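Local coordinates for carbohydrate esterase family 2 (CE2) (Chaetomium olivicolor, PDB 4XVH), which probably removes acetyl groups from xylan or related plant polysaccharides, as a two-domain esterase joining a beta-sandwich to an SGNH-type hydrolase domain, at residues Y231-Q240 with Q274-L285. Numbering follows the deposited sequence.
Sequences YTDAMVKFVQ and QTNAIKNAVSRL
Thr232 fits as a knob into the hole formed by Ala277, Ala281, Asn280 and Arg284, joining two neighbouring helices of the SGNH hydrolase alpha/beta fold: its OG1 meets Ala277 CB at 3.4 Å, and its CG2 turns to the other three. The segment axes cross at -42° and approach to 8.8 Å, consistent with alanines at the crossing, the CA atoms of Val236 and Ala281 being 5.5 Å apart. Both helices pack on the central parallel sheet, where Met235 and Ile278 share Leu253 of strand 250-254.

Apolar side chains fill much of the interface. Met235 CG lies 3.8 Å from Ala281 CB, while Val236 CG2 rests against the same alanine. Farther on, the two methyls of Leu285 spread over Val239.

Polar contacts mark the end near Gln274. Tyr231 extends its ring with CG anti to the backbone N (chi1 173°), bringing edge atom CD2 to 3.9 Å from Ala277 CB, near the ring plane. Gln274 NE2 donates to Tyr231 OH at 3.2 Å, the hydroxyl lying close to the amide plane; that hydroxyl also bonds Leu212 O, to which NE2 adds a weak bond, and Gln274 OE1 accepts from Ser256 N. A phenylalanine in place of Tyr231 would probably leave Gln274 NE2 and Leu212 O with just their weak mutual bond from this trio. Thr232 OG1 bonds Val228 O within its own helix and accepts from a water, which in turn accepts from Asn280 ND2.

The charged contact is on the solvent-exposed side. Val236 CG2 lies over one face of the Arg284 guanidinium, whose NH2 forms a salt bridge to Asp233 OD1 at 2.8 Å. OD1 is near the guanidinium plane, yet NH2 approaches it from the anti side, 33° out of the carboxylate plane; Arg284 NH1 adds a weak bond to the same oxygen at 3.3 Å.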
ATOM      1  N   TYR A 231     -14.453  17.369   2.296  1.00 28.37           N
ATOM      2  CA  TYR A 231     -13.192  16.616   2.124  1.00 26.05           C
ATOM      3  C   TYR A 231     -12.246  16.897   3.309  1.00 26.95           C
ATOM      4  O   TYR A 231     -11.700  15.982   3.946  1.00 25.54           O
ATOM      5  CB  TYR A 231     -12.545  16.994   0.794  1.00 25.57           C
ATOM      6  CG  TYR A 231     -11.157  16.425   0.539  1.00 23.97           C
ATOM      7  CD1 TYR A 231     -10.971  15.074   0.254  1.00 21.63           C
ATOM      8  CD2 TYR A 231     -10.050  17.261   0.541  1.00 23.80           C
ATOM      9  CE1 TYR A 231      -9.700  14.567   0.018  1.00 23.90           C
ATOM     10  CE2 TYR A 231      -8.776  16.773   0.315  1.00 23.38           C
ATOM     11  CZ  TYR A 231      -8.592  15.440   0.044  1.00 23.20           C
ATOM     12  OH  TYR A 231      -7.308  14.988  -0.193  1.00 21.60           O
ATOM     13  N   THR A 232     -12.100  18.177   3.624  1.00 29.03           N
ATOM     14  CA  THR A 232     -11.300  18.615   4.763  1.00 29.04           C
ATOM     15  C   THR A 232     -11.803  18.012   6.080  1.00 29.70           C
ATOM     16  O   THR A 232     -11.023  17.459   6.864  1.00 28.24           O
ATOM     17  CB  THR A 232     -11.334  20.146   4.878  1.00 31.40           C
ATOM     18  OG1 THR A 232     -10.963  20.735   3.627  1.00 31.38           O
ATOM     19  CG2 THR A 232     -10.393  20.630   5.985  1.00 31.93           C
ATOM     20  N   ASP A 233     -13.108  18.169   6.330  1.00 30.83           N
ATOM     21  CA  ASP A 233     -13.716  17.659   7.557  1.00 31.63           C
ATOM     22  C   ASP A 233     -13.487  16.147   7.685  1.00 29.28           C
ATOM     23  O   ASP A 233     -13.231  15.646   8.774  1.00 29.69           O
ATOM     24  CB  ASP A 233     -15.220  17.943   7.596  1.00 33.99           C
ATOM     25  CG  ASP A 233     -15.566  19.420   7.839  1.00 37.48           C
ATOM     26  OD1 ASP A 233     -14.679  20.225   8.192  1.00 37.74           O
ATOM     27  OD2 ASP A 233     -16.767  19.767   7.678  1.00 38.88           O
ATOM     28  N   ALA A 234     -13.607  15.423   6.570  1.00 26.99           N
ATOM     29  CA  ALA A 234     -13.445  13.978   6.564  1.00 26.03           C
ATOM     30  C   ALA A 234     -12.015  13.554   6.825  1.00 25.25           C
ATOM     31  O   ALA A 234     -11.757  12.504   7.444  1.00 24.42           O
ATOM     32  CB  ALA A 234     -13.887  13.403   5.240  1.00 24.63           C
ATOM     33  N   MET A 235     -11.083  14.333   6.295  1.00 24.54           N
ATOM     34  CA  MET A 235      -9.668  14.051   6.527  1.00 24.04           C
ATOM     35  C   MET A 235      -9.370  14.170   8.039  1.00 24.98           C
ATOM     36  O   MET A 235      -8.714  13.318   8.613  1.00 24.91           O
ATOM     37  CB  MET A 235      -8.797  15.008   5.715  1.00 23.97           C
ATOM     38  CG  MET A 235      -7.303  14.736   5.837  1.00 23.14           C
ATOM     39  SD  MET A 235      -6.787  13.173   5.016  1.00 27.72           S
ATOM     40  CE  MET A 235      -6.707  13.655   3.277  1.00 25.65           C
ATOM     41  N   VAL A 236      -9.887  15.218   8.675  1.00 26.81           N
ATOM     42  CA  VAL A 236      -9.698  15.373  10.114  1.00 27.75           C
ATOM     43  C   VAL A 236     -10.327  14.188  10.862  1.00 29.95           C
ATOM     44  O   VAL A 236      -9.686  13.550  11.695  1.00 30.41           O
ATOM     45  CB  VAL A 236     -10.285  16.710  10.599  1.00 28.41           C
ATOM     46  CG1 VAL A 236     -10.322  16.767  12.127  1.00 27.78           C
ATOM     47  CG2 VAL A 236      -9.457  17.870  10.024  1.00 27.80           C
ATOM     48  N   LYS A 237     -11.556  13.844  10.500  1.00 30.58           N
ATOM     49  CA  LYS A 237     -12.257  12.756  11.168  1.00 31.10           C
ATOM     50  C   LYS A 237     -11.561  11.383  10.996  1.00 27.22           C
ATOM     51  O   LYS A 237     -11.504  10.580  11.936  1.00 26.57           O
ATOM     52  CB  LYS A 237     -13.700  12.708  10.647  1.00 34.57           C
ATOM     53  CG  LYS A 237     -14.578  11.654  11.296  1.00 38.10           C
ATOM     54  CD  LYS A 237     -14.723  11.900  12.803  1.00 41.47           C
ATOM     55  CE  LYS A 237     -15.872  11.059  13.388  1.00 43.29           C
ATOM     56  NZ  LYS A 237     -15.836   9.671  12.803  1.00 40.97           N
ATOM     57  N   PHE A 238     -11.038  11.120   9.795  1.00 24.09           N
ATOM     58  CA  PHE A 238     -10.368   9.853   9.506  1.00 23.52           C
ATOM     59  C   PHE A 238      -9.114   9.715  10.405  1.00 23.48           C
ATOM     60  O   PHE A 238      -8.902   8.691  11.040  1.00 23.62           O
ATOM     61  CB  PHE A 238      -9.985   9.760   8.020  1.00 21.97           C
ATOM     62  CG  PHE A 238      -9.437   8.408   7.605  1.00 22.51           C
ATOM     63  CD1 PHE A 238      -9.802   7.255   8.291  1.00 22.87           C
ATOM     64  CD2 PHE A 238      -8.557   8.297   6.541  1.00 21.69           C
ATOM     65  CE1 PHE A 238      -9.288   6.001   7.927  1.00 21.36           C
ATOM     66  CE2 PHE A 238      -8.045   7.058   6.162  1.00 22.16           C
ATOM     67  CZ  PHE A 238      -8.425   5.893   6.879  1.00 21.55           C
ATOM     68  N   VAL A 239      -8.316  10.766  10.474  1.00 22.58           N
ATOM     69  CA  VAL A 239      -7.177  10.750  11.365  1.00 22.69           C
ATOM     70  C   VAL A 239      -7.627  10.587  12.825  1.00 24.59           C
ATOM     71  O   VAL A 239      -7.074   9.762  13.567  1.00 26.26           O
ATOM     72  CB  VAL A 239      -6.328  12.021  11.183  1.00 22.73           C
ATOM     73  CG1 VAL A 239      -5.305  12.141  12.300  1.00 20.67           C
ATOM     74  CG2 VAL A 239      -5.622  11.980   9.781  1.00 21.04           C
ATOM     75  N   GLN A 240      -8.646  11.336  13.246  1.00 24.66           N
ATOM     76  CA  GLN A 240      -9.111  11.198  14.612  1.00 26.18           C
ATOM     77  C   GLN A 240      -9.558   9.753  14.858  1.00 26.77           C
ATOM     78  O   GLN A 240      -9.265   9.182  15.913  1.00 26.75           O
ATOM     79  CB  GLN A 240     -10.235  12.193  14.894  1.00 29.21           C
ATOM     80  CG  GLN A 240      -9.727  13.623  15.012  1.00 30.84           C
ATOM     81  CD  GLN A 240     -10.837  14.655  15.039  1.00 34.56           C
ATOM     82  OE1 GLN A 240     -11.968  14.382  14.653  1.00 35.82           O
ATOM     83  NE2 GLN A 240     -10.517  15.849  15.507  1.00 36.19           N
ATOM     84  N   GLN A 274      -6.696  20.964  -3.442  1.00 26.16           N
ATOM     85  CA  GLN A 274      -6.437  19.812  -2.563  1.00 24.99           C
ATOM     86  C   GLN A 274      -5.356  20.126  -1.549  1.00 26.18           C
ATOM     87  O   GLN A 274      -5.446  19.729  -0.386  1.00 26.74           O
ATOM     88  CB  GLN A 274      -5.999  18.570  -3.341  1.00 23.09           C
ATOM     89  CG  GLN A 274      -5.903  17.316  -2.441  1.00 21.77           C
ATOM     90  CD  GLN A 274      -4.995  16.241  -2.997  1.00 21.54           C
ATOM     91  OE1 GLN A 274      -4.102  16.519  -3.811  1.00 21.10           O
ATOM     92  NE2 GLN A 274      -5.223  14.986  -2.564  1.00 20.24           N
ATOM     93  N   THR A 275      -4.328  20.832  -2.005  1.00 25.92           N
ATOM     94  CA  THR A 275      -3.193  21.126  -1.152  1.00 25.35           C
ATOM     95  C   THR A 275      -3.619  21.984   0.015  1.00 26.97           C
ATOM     96  O   THR A 275      -3.302  21.682   1.168  1.00 26.77           O
ATOM     97  CB  THR A 275      -2.083  21.810  -1.941  1.00 24.99           C
ATOM     98  OG1 THR A 275      -1.608  20.883  -2.923  1.00 22.71           O
ATOM     99  CG2 THR A 275      -0.942  22.228  -1.017  1.00 22.20           C
ATOM    100  N   ASN A 276      -4.394  23.025  -0.274  1.00 27.68           N
ATOM    101  CA  ASN A 276      -4.868  23.907   0.790  1.00 29.73           C
ATOM    102  C   ASN A 276      -5.805  23.194   1.759  1.00 29.17           C
ATOM    103  O   ASN A 276      -5.756  23.427   2.975  1.00 28.54           O
ATOM    104  CB  ASN A 276      -5.567  25.136   0.184  1.00 32.57           C
ATOM    105  CG  ASN A 276      -4.582  26.094  -0.482  1.00 34.00           C
ATOM    106  OD1 ASN A 276      -3.404  26.111  -0.130  1.00 33.96           O
ATOM    107  ND2 ASN A 276      -5.071  26.913  -1.423  1.00 35.38           N
ATOM    108  N   ALA A 277      -6.677  22.339   1.221  1.00 27.84           N
ATOM    109  CA  ALA A 277      -7.581  21.560   2.064  1.00 27.38           C
ATOM    110  C   ALA A 277      -6.802  20.658   3.034  1.00 27.13           C
ATOM    111  O   ALA A 277      -7.137  20.564   4.218  1.00 27.31           O
ATOM    112  CB  ALA A 277      -8.514  20.734   1.222  1.00 25.62           C
ATOM    113  N   ILE A 278      -5.746  20.029   2.545  1.00 22.66           N
ATOM    114  CA  ILE A 278      -4.966  19.165   3.407  1.00 24.78           C
ATOM    115  C   ILE A 278      -4.230  19.969   4.479  1.00 24.42           C
ATOM    116  O   ILE A 278      -4.212  19.572   5.649  1.00 24.45           O
ATOM    117  CB  ILE A 278      -3.978  18.296   2.563  1.00 22.37           C
ATOM    118  CG1 ILE A 278      -4.782  17.224   1.815  1.00 20.85           C
ATOM    119  CG2 ILE A 278      -2.893  17.650   3.437  1.00 22.97           C
ATOM    120  CD1 ILE A 278      -3.978  16.449   0.762  1.00 19.28           C
ATOM    121  N   LYS A 279      -3.670  21.108   4.095  1.00 24.01           N
ATOM    122  CA  LYS A 279      -2.979  21.961   5.053  1.00 26.74           C
ATOM    123  C   LYS A 279      -3.930  22.426   6.130  1.00 29.42           C
ATOM    124  O   LYS A 279      -3.578  22.492   7.318  1.00 29.38           O
ATOM    125  CB  LYS A 279      -2.350  23.170   4.351  1.00 28.12           C
ATOM    126  CG  LYS A 279      -1.173  22.791   3.425  1.00 28.46           C
ATOM    127  CD  LYS A 279      -0.541  24.044   2.840  1.00 33.06           C
ATOM    128  CE  LYS A 279       0.719  23.747   2.029  1.00 35.47           C
ATOM    129  NZ  LYS A 279       1.268  25.015   1.415  1.00 37.93           N
ATOM    130  N   ASN A 280      -5.140  22.775   5.716  1.00 30.49           N
ATOM    131  CA  ASN A 280      -6.186  23.099   6.681  1.00 33.77           C
ATOM    132  C   ASN A 280      -6.425  21.949   7.662  1.00 31.20           C
ATOM    133  O   ASN A 280      -6.467  22.163   8.866  1.00 32.06           O
ATOM    134  CB  ASN A 280      -7.493  23.458   5.962  1.00 38.05           C
ATOM    135  CG  ASN A 280      -7.539  24.908   5.528  1.00 43.69           C
ATOM    136  OD1 ASN A 280      -6.758  25.737   6.000  1.00 45.28           O
ATOM    137  ND2 ASN A 280      -8.470  25.228   4.631  1.00 46.17           N
ATOM    138  N   ALA A 281      -6.579  20.732   7.146  1.00 28.14           N
ATOM    139  CA  ALA A 281      -6.745  19.552   7.996  1.00 27.18           C
ATOM    140  C   ALA A 281      -5.571  19.399   8.962  1.00 27.20           C
ATOM    141  O   ALA A 281      -5.762  19.145  10.159  1.00 28.67           O
ATOM    142  CB  ALA A 281      -6.904  18.280   7.132  1.00 24.37           C
ATOM    143  N   VAL A 282      -4.356  19.559   8.443  1.00 27.06           N
ATOM    144  CA  VAL A 282      -3.153  19.476   9.277  1.00 26.99           C
ATOM    145  C   VAL A 282      -3.189  20.512  10.388  1.00 29.75           C
ATOM    146  O   VAL A 282      -2.925  20.199  11.541  1.00 30.68           O
ATOM    147  CB  VAL A 282      -1.876  19.652   8.440  1.00 25.84           C
ATOM    148  CG1 VAL A 282      -0.657  19.925   9.344  1.00 25.92           C
ATOM    149  CG2 VAL A 282      -1.666  18.423   7.569  1.00 24.60           C
ATOM    150  N   SER A 283      -3.559  21.741  10.051  1.00 31.29           N
ATOM    151  CA  SER A 283      -3.705  22.791  11.060  1.00 32.69           C
ATOM    152  C   SER A 283      -4.718  22.402  12.161  1.00 31.99           C
ATOM    153  O   SER A 283      -4.460  22.607  13.349  1.00 30.96           O
ATOM    154  CB  SER A 283      -4.113  24.097  10.381  1.00 36.81           C
ATOM    155  OG  SER A 283      -4.161  25.177  11.300  1.00 41.56           O
ATOM    156  N   ARG A 284      -5.853  21.812  11.780  1.00 31.62           N
ATOM    157  CA  ARG A 284      -6.855  21.420  12.771  1.00 33.87           C
ATOM    158  C   ARG A 284      -6.369  20.234  13.624  1.00 33.23           C
ATOM    159  O   ARG A 284      -6.749  20.106  14.794  1.00 34.18           O
ATOM    160  CB  ARG A 284      -8.197  21.072  12.107  1.00 36.57           C
ATOM    161  CG  ARG A 284      -8.746  22.134  11.137  1.00 40.06           C
ATOM    162  CD  ARG A 284     -10.236  22.388  11.307  1.00 44.30           C
ATOM    163  NE  ARG A 284     -11.102  21.215  11.154  1.00 45.65           N
ATOM    164  CZ  ARG A 284     -11.927  21.013  10.123  1.00 47.26           C
ATOM    165  NH1 ARG A 284     -12.006  21.899   9.131  1.00 47.51           N
ATOM    166  NH2 ARG A 284     -12.676  19.918  10.080  1.00 47.67           N
ATOM    167  N   LEU A 285      -5.511  19.387  13.057  1.00 31.20           N
ATOM    168  CA  LEU A 285      -5.115  18.159  13.750  1.00 30.66           C
ATOM    169  C   LEU A 285      -3.999  18.364  14.767  1.00 30.64           C
ATOM    170  O   LEU A 285      -3.836  17.569  15.684  1.00 32.12           O
ATOM    171  CB  LEU A 285      -4.691  17.101  12.732  1.00 27.79           C
ATOM    172  CG  LEU A 285      -5.845  16.482  11.952  1.00 27.69           C
ATOM    173  CD1 LEU A 285      -5.305  15.710  10.720  1.00 22.11           C
ATOM    174  CD2 LEU A 285      -6.715  15.587  12.835  1.00 27.39           C
TER
HETATM  175  O   HOH W   1     -10.345  23.335   3.563  1.00 29.81           O